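Local coordinates for cytochrome c-550-like protein (PDB 4LJI) that probably works as a low-potential electron-transfer cytochrome c with one covalently bound heme c per monomer, and can partially replace cytochrome c-550 (PsbV), at residues Thr17-Val22 with Gly26-Phe31; Glu44-Asn49 with Glu106-Thr111; Asp68-Gly71 with Arg76-Ile79; Arg123-Ala126 with Gly130-Val133. All coordinates share one frame; numbering follows the deposited sequence.

Interaction 1 of 4, residues Thr17-Val22 with Gly26-Phe31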
loop_
_atom_site.group_PDB
_atom_site.type_symbol
_atom_site.label_atom_id
_atom_site.label_comp_id
_atom_site.label_asym_id
_atom_site.label_seq_id
_atom_site.Cartn_x
_atom_site.Cartn_y
_atom_site.Cartn_z
ATOM N N THR A 17 15.779 -3.177 22.962
ATOM C CA THR A 17 14.608 -2.354 23.176
ATOM C C THR A 17 14.940 -0.915 22.855
ATOM O O THR A 17 16.103 -0.539 22.734
ATOM C CB THR A 17 14.091 -2.400 24.644
ATOM O OG1 THR A 17 15.101 -1.882 25.513
ATOM C CG2 THR A 17 13.719 -3.822 25.044
ATOM N N VAL A 18 13.899 -0.104 22.769
ATOM C CA VAL A 18 14.036 1.322 22.542
ATOM C C VAL A 18 12.937 1.954 23.385
ATOM O O VAL A 18 11.913 1.314 23.649
ATOM C CB VAL A 18 13.826 1.666 21.020
ATOM C CG1 VAL A 18 12.384 1.390 20.591
ATOM C CG2 VAL A 18 14.184 3.109 20.728
ATOM N N GLU A 19 13.144 3.199 23.814
ATOM C CA GLU A 19 12.130 3.924 24.571
ATOM C C GLU A 19 11.512 5.015 23.721
ATOM O O GLU A 19 12.244 5.884 23.209
ATOM C CB GLU A 19 12.766 4.546 25.819
ATOM C CG GLU A 19 13.325 3.512 26.755
ATOM C CD GLU A 19 12.218 2.737 27.426
ATOM O OE1 GLU A 19 11.131 3.328 27.626
ATOM O OE2 GLU A 19 12.427 1.556 27.746
ATOM N N LEU A 20 10.185 4.992 23.548
ATOM C CA LEU A 20 9.545 6.002 22.691
ATOM C C LEU A 20 8.518 6.825 23.428
ATOM O O LEU A 20 7.854 6.326 24.333
ATOM C CB LEU A 20 8.869 5.350 21.486
ATOM C CG LEU A 20 9.833 4.614 20.549
ATOM C CD1 LEU A 20 9.032 3.745 19.593
ATOM C CD2 LEU A 20 10.739 5.576 19.761
ATOM N N PRO A 21 8.408 8.118 23.069
ATOM C CA PRO A 21 7.473 9.007 23.761
ATOM C C PRO A 21 6.061 8.494 23.653
ATOM O O PRO A 21 5.500 8.402 22.550
ATOM C CB PRO A 21 7.597 10.310 22.978
ATOM C CG PRO A 21 8.954 10.292 22.454
ATOM C CD PRO A 21 9.280 8.857 22.141
ATOM N N VAL A 22 5.468 8.195 24.785
ATOM C CA VAL A 22 4.137 7.648 24.758
ATOM C C VAL A 22 3.096 8.771 24.840
ATOM O O VAL A 22 2.012 8.655 24.283
ATOM C CB VAL A 22 3.982 6.549 25.846
ATOM C CG1 VAL A 22 3.737 7.167 27.212
ATOM C CG2 VAL A 22 2.917 5.540 25.464
ATOM N N GLY A 26 6.489 13.710 28.808
ATOM C CA GLY A 26 7.814 13.153 29.033
ATOM C C GLY A 26 7.901 11.654 29.271
ATOM O O GLY A 26 8.992 11.119 29.479
ATOM N N GLU A 27 6.764 10.967 29.240
ATOM C CA GLU A 27 6.750 9.535 29.528
ATOM C C GLU A 27 7.062 8.694 28.292
ATOM O O GLU A 27 6.585 8.987 27.200
ATOM C CB GLU A 27 5.403 9.130 30.117
ATOM C CG GLU A 27 5.109 9.796 31.449
ATOM C CD GLU A 27 3.714 9.491 31.950
ATOM O OE1 GLU A 27 2.859 9.114 31.114
ATOM O OE2 GLU A 27 3.476 9.627 33.174
ATOM N N THR A 28 7.863 7.650 28.482
ATOM C CA THR A 28 8.204 6.743 27.402
ATOM C C THR A 28 7.677 5.333 27.645
ATOM O O THR A 28 7.425 4.935 28.756
ATOM C CB THR A 28 9.730 6.650 27.199
ATOM O OG1 THR A 28 10.330 6.117 28.385
ATOM C CG2 THR A 28 10.323 8.028 26.913
ATOM N N LYS A 29 7.522 4.587 26.566
ATOM C CA LYS A 29 7.139 3.190 26.627
ATOM C C LYS A 29 8.225 2.362 25.973
ATOM O O LYS A 29 8.830 2.782 24.964
ATOM C CB LYS A 29 5.813 2.985 25.884
ATOM C CG LYS A 29 5.363 1.538 25.694
ATOM C CD LYS A 29 3.861 1.492 25.538
ATOM C CE LYS A 29 3.355 0.145 25.029
ATOM N NZ LYS A 29 4.169 -0.987 25.514
ATOM N N THR A 30 8.440 1.175 26.507
ATOM C CA THR A 30 9.477 0.280 26.032
ATOM C C THR A 30 8.969 -0.597 24.876
ATOM O O THR A 30 8.018 -1.366 25.053
ATOM C CB THR A 30 9.969 -0.615 27.180
ATOM O OG1 THR A 30 10.309 0.187 28.327
ATOM C CG2 THR A 30 11.180 -1.447 26.752
ATOM N N PHE A 31 9.595 -0.472 23.702
ATOM C CA PHE A 31 9.302 -1.353 22.571
ATOM C C PHE A 31 10.500 -2.211 22.216
ATOM O O PHE A 31 11.641 -1.738 22.186
ATOM C CB PHE A 31 8.865 -0.562 21.332
ATOM C CG PHE A 31 7.533 0.085 21.480
ATOM C CD1 PHE A 31 6.375 -0.598 21.129
ATOM C CD2 PHE A 31 7.423 1.350 22.006
ATOM C CE1 PHE A 31 5.137 -0.015 21.290
ATOM C CE2 PHE A 31 6.181 1.938 22.171
ATOM C CZ PHE A 31 5.036 1.243 21.814
#
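Glu19 OE2 accepts a hydrogen bond of 2.6 Å from Thr30 OG1 on its syn lone pair, while Thr28 OG1 gives a longer one, 3.0 Å, to Glu19 OE1. The glutamate bends at chi2 (-71°), which brings its carboxylate back over the partner strand, where both hydroxyls hold it against rotation. The strands form a two-stranded antiparallel hairpin, with Val18-Phe31 and Leu20-Lys29 as hydrogen-bonded pairs; Lys29 N to Leu20 O measures 2.8 Å. On the opposite face, Leu20 CD1 meets the Phe31 ring obliquely at CD2, 3.8 Å away, and both side chains reach Ala119 of helix 111-127. Beyond the strand end, Val22 N donates to Glu27 O, with CG1 lying 3.4 Å from that same oxygen and CG2 packing against Lys29 CB at 3.9 Å; the valine also touches Ile79 of helix 79-87. With an alanine at Val22, both of these branches would be gone, which would probably leave a gap beside Lys29 CB and Ile79, though the backbone bond could remain. The hairpin is thus two-faced: a threonine-bound carboxylate on the exposed surface and aliphatic and aromatic carbon against the helices, with the heme well away.

Interaction 2 of 4, residues Glu44-Asn49 with Glu106-Thr111. With HEC (heme c), chain C.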
loop_
_atom_site.group_PDB
_atom_site.type_symbol
_atom_site.label_atom_id
_atom_site.label_comp_id
_atom_site.label_asym_id
_atom_site.label_seq_id
_atom_site.Cartn_x
_atom_site.Cartn_y
_atom_site.Cartn_z
ATOM N N GLU A 44 3.864 -1.993 6.025
ATOM C CA GLU A 44 4.040 -2.510 4.666
ATOM C C GLU A 44 2.732 -3.024 4.102
ATOM O O GLU A 44 2.522 -2.956 2.893
ATOM C CB GLU A 44 5.049 -3.650 4.662
ATOM C CG GLU A 44 6.438 -3.208 5.013
ATOM C CD GLU A 44 7.404 -4.364 5.048
ATOM O OE1 GLU A 44 8.539 -4.181 4.574
ATOM O OE2 GLU A 44 7.010 -5.455 5.532
ATOM N N GLU A 45 1.850 -3.532 4.966
ATOM C CA GLU A 45 0.608 -4.137 4.488
ATOM C C GLU A 45 -0.523 -3.142 4.285
ATOM O O GLU A 45 -1.395 -3.341 3.428
ATOM C CB GLU A 45 0.161 -5.300 5.395
ATOM C CG GLU A 45 1.199 -6.445 5.573
ATOM C CD GLU A 45 1.693 -7.108 4.270
ATOM O OE1 GLU A 45 1.093 -6.907 3.182
ATOM O OE2 GLU A 45 2.702 -7.852 4.346
ATOM N N ASN A 46 -0.491 -2.046 5.031
ATOM C CA ASN A 46 -1.649 -1.166 5.122
ATOM C C ASN A 46 -1.439 0.257 4.666
ATOM O O ASN A 46 -2.425 0.984 4.472
ATOM C CB ASN A 46 -2.184 -1.139 6.562
ATOM C CG ASN A 46 -2.724 -2.477 6.992
ATOM O OD1 ASN A 46 -3.759 -2.926 6.477
ATOM N ND2 ASN A 46 -2.025 -3.149 7.908
ATOM N N CYS A 47 -0.181 0.677 4.580
ATOM C CA CYS A 47 0.121 2.103 4.466
ATOM C C CYS A 47 1.077 2.446 3.332
ATOM O O CYS A 47 1.235 3.623 2.976
ATOM C CB CYS A 47 0.729 2.650 5.787
ATOM S SG CYS A 47 -0.136 2.078 7.241
ATOM N N LYS A 48 1.750 1.433 2.802
ATOM C CA LYS A 48 2.884 1.665 1.902
ATOM C C LYS A 48 2.537 2.253 0.528
ATOM O O LYS A 48 3.391 2.846 -0.105
ATOM C CB LYS A 48 3.733 0.388 1.748
ATOM C CG LYS A 48 5.111 0.614 1.189
ATOM C CD LYS A 48 5.901 -0.669 1.316
ATOM C CE LYS A 48 7.170 -0.614 0.496
ATOM N NZ LYS A 48 7.993 -1.802 0.816
ATOM N N ASN A 49 1.307 2.077 0.053
ATOM C CA ASN A 49 0.986 2.638 -1.267
ATOM C C ASN A 49 1.130 4.163 -1.226
ATOM O O ASN A 49 1.491 4.773 -2.208
ATOM C CB ASN A 49 -0.450 2.371 -1.686
ATOM C CG ASN A 49 -0.825 0.898 -1.761
ATOM O OD1 ASN A 49 -1.969 0.622 -2.091
ATOM N ND2 ASN A 49 0.081 -0.029 -1.473
ATOM N N GLU A 106 -11.210 -0.364 14.968
ATOM C CA GLU A 106 -10.681 -1.328 15.919
ATOM C C GLU A 106 -10.900 -2.748 15.448
ATOM O O GLU A 106 -10.296 -3.685 15.953
ATOM C CB GLU A 106 -11.329 -1.141 17.279
ATOM C CG GLU A 106 -10.911 0.136 17.964
ATOM C CD GLU A 106 -11.311 0.147 19.425
ATOM O OE1 GLU A 106 -10.783 -0.678 20.209
ATOM O OE2 GLU A 106 -12.153 0.988 19.803
ATOM N N ASP A 107 -11.806 -2.895 14.495
ATOM C CA ASP A 107 -12.113 -4.181 13.898
ATOM C C ASP A 107 -11.003 -4.558 12.918
ATOM O O ASP A 107 -10.833 -5.725 12.557
ATOM C CB ASP A 107 -13.461 -4.087 13.197
ATOM C CG ASP A 107 -14.505 -3.391 14.056
ATOM O OD1 ASP A 107 -15.107 -4.052 14.943
ATOM O OD2 ASP A 107 -14.704 -2.168 13.864
ATOM N N TRP A 108 -10.237 -3.557 12.509
ATOM C CA TRP A 108 -9.127 -3.774 11.587
ATOM C C TRP A 108 -7.833 -3.983 12.377
ATOM O O TRP A 108 -7.195 -5.030 12.274
ATOM C CB TRP A 108 -9.027 -2.592 10.624
ATOM C CG TRP A 108 -8.122 -2.813 9.439
ATOM C CD1 TRP A 108 -6.788 -2.566 9.382
ATOM C CD2 TRP A 108 -8.495 -3.307 8.144
ATOM N NE1 TRP A 108 -6.295 -2.879 8.138
ATOM C CE2 TRP A 108 -7.324 -3.340 7.358
ATOM C CE3 TRP A 108 -9.703 -3.723 7.572
ATOM C CZ2 TRP A 108 -7.326 -3.772 6.026
ATOM C CZ3 TRP A 108 -9.702 -4.156 6.242
ATOM C CH2 TRP A 108 -8.518 -4.177 5.492
ATOM N N LEU A 109 -7.453 -2.993 13.179
ATOM C CA LEU A 109 -6.289 -3.129 14.046
ATOM C C LEU A 109 -6.619 -2.874 15.518
ATOM O O LEU A 109 -7.293 -1.912 15.841
ATOM C CB LEU A 109 -5.183 -2.181 13.576
ATOM C CG LEU A 109 -4.644 -2.578 12.204
ATOM C CD1 LEU A 109 -3.631 -1.558 11.714
ATOM C CD2 LEU A 109 -4.034 -3.952 12.299
ATOM N N THR A 110 -6.131 -3.736 16.401
ATOM C CA THR A 110 -6.372 -3.587 17.851
ATOM C C THR A 110 -5.469 -2.464 18.327
ATOM O O THR A 110 -4.551 -2.049 17.616
ATOM C CB THR A 110 -5.983 -4.833 18.605
ATOM O OG1 THR A 110 -4.557 -5.015 18.534
ATOM C CG2 THR A 110 -6.708 -6.053 18.020
ATOM N N THR A 111 -5.749 -1.973 19.521
ATOM C CA THR A 111 -4.940 -0.974 20.205
ATOM C C THR A 111 -3.451 -1.302 20.160
ATOM O O THR A 111 -2.652 -0.463 19.770
ATOM C CB THR A 111 -5.385 -0.886 21.689
ATOM O OG1 THR A 111 -6.793 -0.662 21.711
ATOM C CG2 THR A 111 -4.660 0.244 22.426
HETATM FE FE HEC C . -1.701 8.456 5.843
HETATM C CHA HEC C . -1.312 11.791 6.647
HETATM C CHB HEC C . -0.253 7.540 8.836
HETATM C CHC HEC C . -2.368 5.066 5.180
HETATM C CHD HEC C . -2.657 9.262 2.720
HETATM N NA HEC C . -0.892 9.428 7.395
HETATM C C1A HEC C . -0.886 10.816 7.535
HETATM C C2A HEC C . -0.257 11.135 8.801
HETATM C C3A HEC C . 0.040 9.946 9.391
HETATM C C4A HEC C . -0.379 8.891 8.571
HETATM C CMA HEC C . 0.677 9.767 10.745
HETATM C CAA HEC C . 0.037 12.524 9.372
HETATM C CBA HEC C . 1.382 13.069 8.829
HETATM C CGA HEC C . 1.759 14.430 9.360
HETATM O O1A HEC C . 1.077 15.013 10.249
HETATM O O2A HEC C . 2.804 15.000 8.905
HETATM N NB HEC C . -1.364 6.633 6.801
HETATM C C1B HEC C . -0.805 6.525 8.022
HETATM C C2B HEC C . -0.745 5.161 8.372
HETATM C C3B HEC C . -1.364 4.427 7.391
HETATM C C4B HEC C . -1.733 5.416 6.365
HETATM C CMB HEC C . -0.187 4.619 9.670
HETATM C CAB HEC C . -1.550 2.957 7.314
HETATM C CBB HEC C . -2.431 2.496 8.280
HETATM N NC HEC C . -2.380 7.355 4.238
HETATM C C1C HEC C . -2.600 6.003 4.194
HETATM C C2C HEC C . -2.947 5.685 2.875
HETATM C C3C HEC C . -3.040 6.855 2.167
HETATM C C4C HEC C . -2.691 7.928 3.032
HETATM C CMC HEC C . -3.220 4.279 2.359
HETATM C CAC HEC C . -3.350 6.942 0.705
HETATM C CBC HEC C . -4.538 6.515 0.220
HETATM N ND HEC C . -1.920 10.173 4.896
HETATM C C1D HEC C . -2.381 10.280 3.641
HETATM C C2D HEC C . -2.540 11.691 3.291
HETATM C C3D HEC C . -2.154 12.406 4.367
HETATM C C4D HEC C . -1.750 11.432 5.370
HETATM C CMD HEC C . -3.020 12.233 1.959
HETATM C CAD HEC C . -2.172 13.905 4.495
HETATM C CBD HEC C . -3.445 14.262 5.289
HETATM C CGD HEC C . -3.991 15.660 5.517
HETATM O O1D HEC C . -3.256 16.651 5.776
HETATM O O2D HEC C . -5.237 15.810 5.472
#
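Asn46 immediately precedes the CXXCH heme-binding motif of this cytochrome c, and its side chain links that motif to Trp108 in the loop leading into helix 111-127. The indole NE1 of Trp108 donates to Asn46 OD1 at 3.0 Å, with an N-H...O angle of 154°. The oxygen lies in the plane of the indole, at its edge, so the N-H points to it within the ring plane, though the bond is somewhat bent. The amide is turned differently: the two planes are 73° apart, and the indole nitrogen stands above the carbonyl plane of Asn46 instead of on a lone pair. Trp108 extends its ring toward Asn46 at the end of helix 33-46 with CG anti to the backbone N (chi1 -168°). The other end of the amide is held too, since Asn46 ND2 is bonded to Leu42 O, one turn back in helix 33-46. Leu109 CD1 lies near that nitrogen, at 4.4 Å, in a loose contact.

The next residue carries the cofactor. Cys47 SG is covalently bound to heme atom CAB at 1.7 Å, and Asn46 CB lies 4.0 Å from CBB of the same former vinyl group. Cys50 makes the second covalent attachment, and His51 and Cys101 are the axial ligands of the iron. The motif also borders a dimer contact, where Asn49 OD1 bonds to Asn49 N of the second subunit. Gripped at both its oxygen and its nitrogen, the amide has its rotation fixed, and a single polar bond ties the indole edge to the residue just before the first heme thioether.

Interaction 3 of 4, residues Asp68-Gly71 with Arg76-Ile79. With HEC (heme c), chain C.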
loop_
_atom_site.group_PDB
_atom_site.type_symbol
_atom_site.label_atom_id
_atom_site.label_comp_id
_atom_site.label_asym_id
_atom_site.label_seq_id
_atom_site.Cartn_x
_atom_site.Cartn_y
_atom_site.Cartn_z
ATOM N N ASP A 68 7.470 17.077 10.027
ATOM C CA ASP A 68 6.073 17.241 9.649
ATOM C C ASP A 68 5.161 16.709 10.770
ATOM O O ASP A 68 4.175 17.341 11.133
ATOM C CB ASP A 68 5.800 16.554 8.313
ATOM C CG ASP A 68 6.369 17.342 7.122
ATOM O OD1 ASP A 68 6.896 18.469 7.322
ATOM O OD2 ASP A 68 6.252 16.862 5.970
ATOM N N LEU A 69 5.544 15.582 11.341
ATOM C CA LEU A 69 4.805 15.048 12.473
ATOM C C LEU A 69 4.761 16.021 13.633
ATOM O O LEU A 69 3.691 16.253 14.217
ATOM C CB LEU A 69 5.404 13.715 12.936
ATOM C CG LEU A 69 5.210 12.565 11.929
ATOM C CD1 LEU A 69 6.062 11.366 12.360
ATOM C CD2 LEU A 69 3.720 12.193 11.786
ATOM N N LYS A 70 5.905 16.614 13.973
ATOM C CA LYS A 70 5.939 17.518 15.123
ATOM C C LYS A 70 5.197 18.832 14.871
ATOM O O LYS A 70 4.840 19.532 15.831
ATOM C CB LYS A 70 7.369 17.802 15.572
ATOM C CG LYS A 70 8.094 16.606 16.124
ATOM C CD LYS A 70 9.422 17.008 16.766
ATOM C CE LYS A 70 9.317 17.146 18.294
ATOM N NZ LYS A 70 9.418 15.821 18.990
ATOM N N GLY A 71 4.982 19.167 13.599
ATOM C CA GLY A 71 4.316 20.408 13.237
ATOM C C GLY A 71 2.817 20.278 13.091
ATOM O O GLY A 71 2.129 21.253 12.796
ATOM N N ARG A 76 2.207 15.050 16.246
ATOM C CA ARG A 76 1.996 13.626 15.999
ATOM C C ARG A 76 3.299 12.878 16.215
ATOM O O ARG A 76 3.764 12.082 15.383
ATOM C CB ARG A 76 1.423 13.443 14.581
ATOM C CG ARG A 76 0.063 14.095 14.489
ATOM C CD ARG A 76 -0.566 14.039 13.124
ATOM N NE ARG A 76 -1.828 14.774 13.112
ATOM C CZ ARG A 76 -2.373 15.339 12.038
ATOM N NH1 ARG A 76 -1.728 15.298 10.888
ATOM N NH2 ARG A 76 -3.544 15.981 12.126
ATOM N N ASP A 77 3.905 13.163 17.366
ATOM C CA ASP A 77 5.235 12.666 17.693
ATOM C C ASP A 77 5.273 11.805 18.947
ATOM O O ASP A 77 6.323 11.668 19.592
ATOM C CB ASP A 77 6.214 13.846 17.830
ATOM C CG ASP A 77 5.806 14.840 18.924
ATOM O OD1 ASP A 77 4.741 14.697 19.602
ATOM O OD2 ASP A 77 6.583 15.806 19.112
ATOM N N THR A 78 4.124 11.213 19.287
ATOM C CA THR A 78 4.014 10.308 20.432
ATOM C C THR A 78 3.141 9.137 20.050
ATOM O O THR A 78 2.379 9.235 19.087
ATOM C CB THR A 78 3.371 11.013 21.657
ATOM O OG1 THR A 78 2.036 11.386 21.319
ATOM C CG2 THR A 78 4.141 12.268 22.064
ATOM N N ILE A 79 3.250 8.026 20.775
ATOM C CA ILE A 79 2.395 6.864 20.509
ATOM C C ILE A 79 0.912 7.237 20.599
ATOM O O ILE A 79 0.123 6.887 19.715
ATOM C CB ILE A 79 2.646 5.709 21.510
ATOM C CG1 ILE A 79 4.100 5.240 21.465
ATOM C CG2 ILE A 79 1.732 4.517 21.132
ATOM C CD1 ILE A 79 4.556 4.777 20.057
HETATM FE FE HEC C . -1.701 8.456 5.843
HETATM C CHA HEC C . -1.312 11.791 6.647
HETATM C CHB HEC C . -0.253 7.540 8.836
HETATM C CHC HEC C . -2.368 5.066 5.180
HETATM C CHD HEC C . -2.657 9.262 2.720
HETATM N NA HEC C . -0.892 9.428 7.395
HETATM C C1A HEC C . -0.886 10.816 7.535
HETATM C C2A HEC C . -0.257 11.135 8.801
HETATM C C3A HEC C . 0.040 9.946 9.391
HETATM C C4A HEC C . -0.379 8.891 8.571
HETATM C CMA HEC C . 0.677 9.767 10.745
HETATM C CAA HEC C . 0.037 12.524 9.372
HETATM C CBA HEC C . 1.382 13.069 8.829
HETATM C CGA HEC C . 1.759 14.430 9.360
HETATM O O1A HEC C . 1.077 15.013 10.249
HETATM O O2A HEC C . 2.804 15.000 8.905
HETATM N NB HEC C . -1.364 6.633 6.801
HETATM C C1B HEC C . -0.805 6.525 8.022
HETATM C C2B HEC C . -0.745 5.161 8.372
HETATM C C3B HEC C . -1.364 4.427 7.391
HETATM C C4B HEC C . -1.733 5.416 6.365
HETATM C CMB HEC C . -0.187 4.619 9.670
HETATM C CAB HEC C . -1.550 2.957 7.314
HETATM C CBB HEC C . -2.431 2.496 8.280
HETATM N NC HEC C . -2.380 7.355 4.238
HETATM C C1C HEC C . -2.600 6.003 4.194
HETATM C C2C HEC C . -2.947 5.685 2.875
HETATM C C3C HEC C . -3.040 6.855 2.167
HETATM C C4C HEC C . -2.691 7.928 3.032
HETATM C CMC HEC C . -3.220 4.279 2.359
HETATM C CAC HEC C . -3.350 6.942 0.705
HETATM C CBC HEC C . -4.538 6.515 0.220
HETATM N ND HEC C . -1.920 10.173 4.896
HETATM C C1D HEC C . -2.381 10.280 3.641
HETATM C C2D HEC C . -2.540 11.691 3.291
HETATM C C3D HEC C . -2.154 12.406 4.367
HETATM C C4D HEC C . -1.750 11.432 5.370
HETATM C CMD HEC C . -3.020 12.233 1.959
HETATM C CAD HEC C . -2.172 13.905 4.495
HETATM C CBD HEC C . -3.445 14.262 5.289
HETATM C CGD HEC C . -3.991 15.660 5.517
HETATM O O1D HEC C . -3.256 16.651 5.776
HETATM O O2D HEC C . -5.237 15.810 5.472
#
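Lys70 and Asp77 cross at about a right angle, and the ammonium comes to the outer side of the carboxylate, somewhat out of its plane. A salt bridge of 2.8 Å joins NZ of Lys70 to OD2 of Asp77, which it meets on the anti side, 28° out of the carboxylate plane. The bends of the lysine at chi3 (98°) and again at chi4 bring NZ back to OD2; Lys70 CG, nearer the backbone, lies 3.4 Å from Asp77 OD2. A leucine in place of Asp77 would probably leave the Lys70 ammonium without its counter-charge and free the curled chain to swing away from the loop.

Leu69 and Arg76 also cross at about a right angle, with Leu69 CD2 resting on Arg76 CB at 3.8 Å. Their backbones are joined by Arg76 N to Leu69 O, 2.8 Å long and nearly straight. These bonds fasten the end of helix 66-70 to the loop that precedes helix 79-87, at the propionate edge of the heme pocket. Leu69 CB sits 3.4 Å from Arg76 O, a buried carbonyl with no polar partner in the model.

Beyond CB the arginine side chain is extended from CG to NE and turns the edge of its guanidinium to a heme propionate. NH1 donates to O1A of the heme at 2.9 Å with the oxygen near the guanidinium plane, and NH2 is taken by Ser91 O. O2A, the second oxygen of the same propionate, lies 3.4 Å from Asp68 CB in helix 66-70.

Interaction 4 of 4, residues Arg123-Ala126 with Gly130-Val133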
loop_
_atom_site.group_PDB
_atom_site.type_symbol
_atom_site.label_atom_id
_atom_site.label_comp_id
_atom_site.label_asym_id
_atom_site.label_seq_id
_atom_site.Cartn_x
_atom_site.Cartn_y
_atom_site.Cartn_z
ATOM N N ARG A 123 9.906 5.661 15.410
ATOM C CA ARG A 123 11.331 5.340 15.351
ATOM C C ARG A 123 11.965 5.582 13.993
ATOM O O ARG A 123 13.083 6.065 13.903
ATOM C CB ARG A 123 11.594 3.917 15.820
ATOM C CG ARG A 123 13.064 3.487 15.828
ATOM C CD ARG A 123 13.926 4.382 16.700
ATOM N NE ARG A 123 15.239 3.769 16.906
ATOM C CZ ARG A 123 16.166 4.246 17.723
ATOM N NH1 ARG A 123 15.913 5.342 18.435
ATOM N NH2 ARG A 123 17.332 3.614 17.828
ATOM N N ALA A 124 11.259 5.238 12.924
ATOM C CA ALA A 124 11.733 5.515 11.597
ATOM C C ALA A 124 11.960 6.996 11.353
ATOM O O ALA A 124 12.987 7.398 10.794
ATOM C CB ALA A 124 10.725 4.961 10.575
ATOM N N ALA A 125 10.979 7.809 11.734
ATOM C CA ALA A 125 11.094 9.262 11.604
ATOM C C ALA A 125 12.319 9.794 12.336
ATOM O O ALA A 125 13.001 10.720 11.849
ATOM C CB ALA A 125 9.809 9.940 12.156
ATOM N N ALA A 126 12.620 9.198 13.479
ATOM C CA ALA A 126 13.768 9.678 14.238
ATOM C C ALA A 126 15.141 9.279 13.626
ATOM O O ALA A 126 16.091 10.088 13.610
ATOM C CB ALA A 126 13.666 9.227 15.701
ATOM N N GLY A 130 16.949 8.833 5.277
ATOM C CA GLY A 130 16.125 9.242 4.153
ATOM C C GLY A 130 14.630 9.309 4.405
ATOM O O GLY A 130 13.876 9.851 3.592
ATOM N N TRP A 131 14.197 8.759 5.532
ATOM C CA TRP A 131 12.784 8.714 5.833
ATOM C C TRP A 131 12.146 10.086 5.746
ATOM O O TRP A 131 12.583 11.038 6.411
ATOM C CB TRP A 131 12.561 8.136 7.223
ATOM C CG TRP A 131 11.128 8.046 7.641
ATOM C CD1 TRP A 131 10.394 9.020 8.246
ATOM C CD2 TRP A 131 10.262 6.903 7.534
ATOM N NE1 TRP A 131 9.134 8.562 8.519
ATOM C CE2 TRP A 131 9.024 7.267 8.093
ATOM C CE3 TRP A 131 10.416 5.617 7.019
ATOM C CZ2 TRP A 131 7.945 6.381 8.173
ATOM C CZ3 TRP A 131 9.337 4.739 7.081
ATOM C CH2 TRP A 131 8.113 5.128 7.647
ATOM N N GLY A 132 11.135 10.191 4.896
ATOM C CA GLY A 132 10.364 11.416 4.768
ATOM C C GLY A 132 11.015 12.549 3.994
ATOM O O GLY A 132 10.397 13.596 3.783
ATOM N N VAL A 133 12.256 12.360 3.566
ATOM C CA VAL A 133 12.905 13.403 2.765
ATOM C C VAL A 133 12.763 13.100 1.276
ATOM O O VAL A 133 13.634 12.484 0.660
ATOM C CB VAL A 133 14.377 13.616 3.132
ATOM C CG1 VAL A 133 14.922 14.812 2.368
ATOM C CG2 VAL A 133 14.527 13.839 4.638
HETATM O O HOH W 1 12.059 12.292 9.500
#
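Trp131 lays one face of its indole on Ala124 and Ala125, near the C-terminal end of helix 111-127, from the second position of a type II beta turn, Gly130 to Val133. The turn folds the chain back after the helix: Val133 N bonds to Gly130 O at 3.0 Å, and the third position is Gly132, whose positive phi suits glycine. With CG anti to its own nitrogen (chi1 180°) and the ring set across the CA-CB-CG plane (chi2 -87°), the indole lies broadside to the helix. Ala124 CB stands over the centre of the six-membered ring in a CH-pi contact, 3.5 Å from its centroid and only 8° off the normal. Ala125 N lies over the same face, toward the rim, and Ala125 CA comes within 3.4 Å of Trp131 CD1. The small alanine side chains are consistent with so close an approach of ring and helix. At the edge of the five-membered ring, NE1 is hydrogen-bonded to Leu64 O, so both the face and the N-H fix the indole in this buried spot, about 6 Å from the side chain of His51, an axial ligand. A water lying at the ring edge donates to Ala125 O at 3.0 Å and more weakly to Trp131 O at 3.4 Å.

Overall arrangement
Along the chain the hairpin of interaction 1 comes first, then the first half of interaction 2; interaction 3 lies wholly between the halves of interaction 2, and interaction 4 follows near the C-terminus. Interactions 2 and 3 both touch the heme, from opposite sides of the chain's centre, about 19 Å apart between centres: one at the thioether, the other at a propionate. Interaction 3 also touches interactions 1 and 4: Pro21 O probably bonds to Ile79 N, and Leu69 packs on Ala125. Interactions 3 and 4 are about 12 Å apart between centres. In this small, mostly helical cytochrome, interactions 2 and 3 border the heme, while 1 and 4 join the hairpin and the C-terminal turn to helix 111-127.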